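Long-range contact in trwC protein (Escherichia coli, PDB 1OMH), which probably nicks and processes the DNA strand at the plasmid origin of transfer during bacterial conjugation, acting through this N-terminal relaxase domain of a longer protein: residues F55-L59 / V165-M169. Numbering follows the deposited sequence.
Sequences FRELL and VILNM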
ATOM      1  N   PHE B  55       5.514  -2.487  17.204  1.00 30.66           N
ATOM      2  CA  PHE B  55       5.786  -2.316  15.782  1.00 28.02           C
ATOM      3  C   PHE B  55       7.194  -1.801  15.500  1.00 28.06           C
ATOM      4  O   PHE B  55       7.878  -2.336  14.628  1.00 22.26           O
ATOM      5  CB  PHE B  55       4.754  -1.376  15.151  1.00 26.23           C
ATOM      6  CG  PHE B  55       4.878  -1.249  13.655  1.00 23.22           C
ATOM      7  CD1 PHE B  55       5.183  -0.024  13.071  1.00 25.72           C
ATOM      8  CD2 PHE B  55       4.682  -2.353  12.829  1.00 22.82           C
ATOM      9  CE1 PHE B  55       5.290   0.106  11.681  1.00 24.38           C
ATOM     10  CE2 PHE B  55       4.786  -2.235  11.438  1.00 22.18           C
ATOM     11  CZ  PHE B  55       5.090  -1.006  10.867  1.00 21.98           C
ATOM     12  N   ARG B  56       7.632  -0.770  16.223  1.00 28.97           N
ATOM     13  CA  ARG B  56       8.972  -0.217  16.010  1.00 30.96           C
ATOM     14  C   ARG B  56      10.076  -1.238  16.287  1.00 30.44           C
ATOM     15  O   ARG B  56      11.053  -1.318  15.545  1.00 31.15           O
ATOM     16  CB  ARG B  56       9.208   1.030  16.880  1.00 27.77           C
ATOM     17  CG  ARG B  56       8.761   2.351  16.249  1.00 34.33           C
ATOM     18  CD  ARG B  56       9.002   3.534  17.195  1.00 28.24           C
ATOM     19  NE  ARG B  56       8.553   4.809  16.640  1.00 32.97           N
ATOM     20  CZ  ARG B  56       9.193   5.494  15.697  1.00 38.97           C
ATOM     21  NH1 ARG B  56       8.698   6.646  15.261  1.00 34.41           N
ATOM     22  NH2 ARG B  56      10.332   5.036  15.189  1.00 42.48           N
ATOM     23  N   GLU B  57       9.932  -2.016  17.352  1.00 29.70           N
ATOM     24  CA  GLU B  57      10.958  -2.998  17.655  1.00 38.22           C
ATOM     25  C   GLU B  57      10.977  -4.096  16.598  1.00 36.04           C
ATOM     26  O   GLU B  57      12.050  -4.488  16.132  1.00 35.17           O
ATOM     27  CB  GLU B  57      10.756  -3.595  19.048  1.00 37.91           C
ATOM     28  CG  GLU B  57       9.398  -4.182  19.306  1.00 46.70           C
ATOM     29  CD  GLU B  57       9.344  -4.902  20.639  1.00 53.94           C
ATOM     30  OE1 GLU B  57       9.457  -6.151  20.646  1.00 58.58           O
ATOM     31  OE2 GLU B  57       9.207  -4.215  21.678  1.00 49.20           O
ATOM     32  N   LEU B  58       9.799  -4.584  16.217  1.00 32.85           N
ATOM     33  CA  LEU B  58       9.720  -5.618  15.194  1.00 29.63           C
ATOM     34  C   LEU B  58      10.438  -5.129  13.948  1.00 28.60           C
ATOM     35  O   LEU B  58      11.160  -5.887  13.300  1.00 28.88           O
ATOM     36  CB  LEU B  58       8.271  -5.958  14.879  1.00 27.85           C
ATOM     37  CG  LEU B  58       7.557  -6.774  15.954  1.00 30.59           C
ATOM     38  CD1 LEU B  58       6.117  -6.979  15.555  1.00 26.90           C
ATOM     39  CD2 LEU B  58       8.256  -8.118  16.141  1.00 33.43           C
ATOM     40  N   LEU B  59      10.256  -3.856  13.613  1.00 25.77           N
ATOM     41  CA  LEU B  59      10.935  -3.293  12.453  1.00 26.98           C
ATOM     42  C   LEU B  59      12.438  -3.426  12.689  1.00 30.77           C
ATOM     43  O   LEU B  59      13.206  -3.653  11.759  1.00 25.30           O
ATOM     44  CB  LEU B  59      10.572  -1.815  12.278  1.00 29.55           C
ATOM     45  CG  LEU B  59       9.190  -1.466  11.715  1.00 28.52           C
ATOM     46  CD1 LEU B  59       8.915   0.018  11.919  1.00 26.31           C
ATOM     47  CD2 LEU B  59       9.130  -1.822  10.235  1.00 17.15           C
ATOM     48  N   VAL B 165       2.671  -2.907   5.851  1.00 15.98           N
ATOM     49  CA  VAL B 165       4.073  -3.122   6.147  1.00 18.17           C
ATOM     50  C   VAL B 165       4.355  -4.554   6.588  1.00 20.45           C
ATOM     51  O   VAL B 165       4.076  -4.944   7.731  1.00 19.09           O
ATOM     52  CB  VAL B 165       4.572  -2.146   7.233  1.00 19.47           C
ATOM     53  CG1 VAL B 165       6.064  -2.351   7.472  1.00 17.92           C
ATOM     54  CG2 VAL B 165       4.296  -0.701   6.796  1.00 17.00           C
ATOM     55  N   ILE B 166       4.900  -5.336   5.662  1.00 17.79           N
ATOM     56  CA  ILE B 166       5.248  -6.717   5.951  1.00 17.93           C
ATOM     57  C   ILE B 166       6.626  -6.680   6.602  1.00 17.46           C
ATOM     58  O   ILE B 166       7.616  -6.322   5.965  1.00 20.33           O
ATOM     59  CB  ILE B 166       5.338  -7.577   4.669  1.00 17.17           C
ATOM     60  CG1 ILE B 166       3.971  -7.678   3.981  1.00 18.91           C
ATOM     61  CG2 ILE B 166       5.813  -8.978   5.023  1.00 17.95           C
ATOM     62  CD1 ILE B 166       3.468  -6.398   3.375  1.00 31.37           C
ATOM     63  N   LEU B 167       6.697  -7.047   7.872  1.00 20.81           N
ATOM     64  CA  LEU B 167       7.981  -7.025   8.552  1.00 21.90           C
ATOM     65  C   LEU B 167       8.893  -8.110   7.989  1.00 24.71           C
ATOM     66  O   LEU B 167       8.424  -9.149   7.514  1.00 21.87           O
ATOM     67  CB  LEU B 167       7.767  -7.180  10.056  1.00 23.12           C
ATOM     68  CG  LEU B 167       7.044  -5.929  10.575  1.00 28.48           C
ATOM     69  CD1 LEU B 167       5.732  -6.311  11.216  1.00 24.50           C
ATOM     70  CD2 LEU B 167       7.937  -5.172  11.535  1.00 24.66           C
ATOM     71  N   ASN B 168      10.196  -7.843   8.024  1.00 25.91           N
ATOM     72  CA  ASN B 168      11.201  -8.765   7.502  1.00 25.93           C
ATOM     73  C   ASN B 168      11.397  -9.959   8.433  1.00 23.77           C
ATOM     74  O   ASN B 168      12.460 -10.123   9.032  1.00 25.14           O
ATOM     75  CB  ASN B 168      12.521  -8.011   7.318  1.00 23.43           C
ATOM     76  CG  ASN B 168      13.540  -8.782   6.503  1.00 25.49           C
ATOM     77  OD1 ASN B 168      14.672  -8.324   6.318  1.00 28.04           O
ATOM     78  ND2 ASN B 168      13.149  -9.951   6.007  1.00 20.84           N
HETATM   79  N   MSE B 169      10.377 -10.802   8.542  1.00 22.19           N
HETATM   80  CA  MSE B 169      10.462 -11.957   9.424  1.00 26.90           C
HETATM   81  C   MSE B 169       9.422 -13.011   9.109  1.00 25.93           C
HETATM   82  O   MSE B 169       8.321 -12.704   8.659  1.00 25.10           O
HETATM   83  CB  MSE B 169      10.278 -11.515  10.877  1.00 26.84           C
HETATM   84  CG  MSE B 169       8.900 -10.936  11.148  1.00 25.02           C
HETATM   85 SE   MSE B 169       8.749 -10.257  12.957  1.00 33.55          SE
HETATM   86  CE  MSE B 169      10.158  -9.053  12.860  1.00  6.64           C
TER
HETATM   87  O   HOH W   1      11.347  -6.313  10.506  1.00 23.58           O
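L167 pushes its isobutyl group against one flank of helix 52-60, at residues 55-59. L167 CD2 lies 3.5 Å from L58 CB, 3.4 Å from L59 N and 3.8 Å from L59 CD2. L167 CD1 reaches the ring of F55, 4.2 Å from F55 CE2. V165, two residues back on the same face of the strand, continues the packing: V165 CG1 sits 3.8 Å from F55 CZ, at the ring edge, and 4.2 Å from L59 CD2. Between them, I166 points away from the helix and packs on I145 and L86. Past the strand end, selenomethionine M169 takes over. M169 SE is 3.9 Å from L58 CD2, and M169 CE lies 3.3 Å from L58 O.

The segment axes approach to 9.7 Å at 56°, so this is a helix laid obliquely on a sheet. The strand 158-167 is central in the five-stranded antiparallel sheet of the relaxase domain. The F55 ring also meets F148 of the adjacent strand edge-to-face. V165 lies close to H163, one of the three histidines that bind metal in other structures of this protein; this model is metal-free.

No direct hydrogen bond joins the segments. N168 centres an inverse gamma turn, with M169 N bonded to L167 O at 2.8 Å. One water bridges the backbones, 2.8 Å from L58 O and accepting a hydrogen bond from N168 N at 3.1 Å. The contact therefore rests on buried apolar packing, with the water serving polar backbone atoms where the strand gives way to the turn.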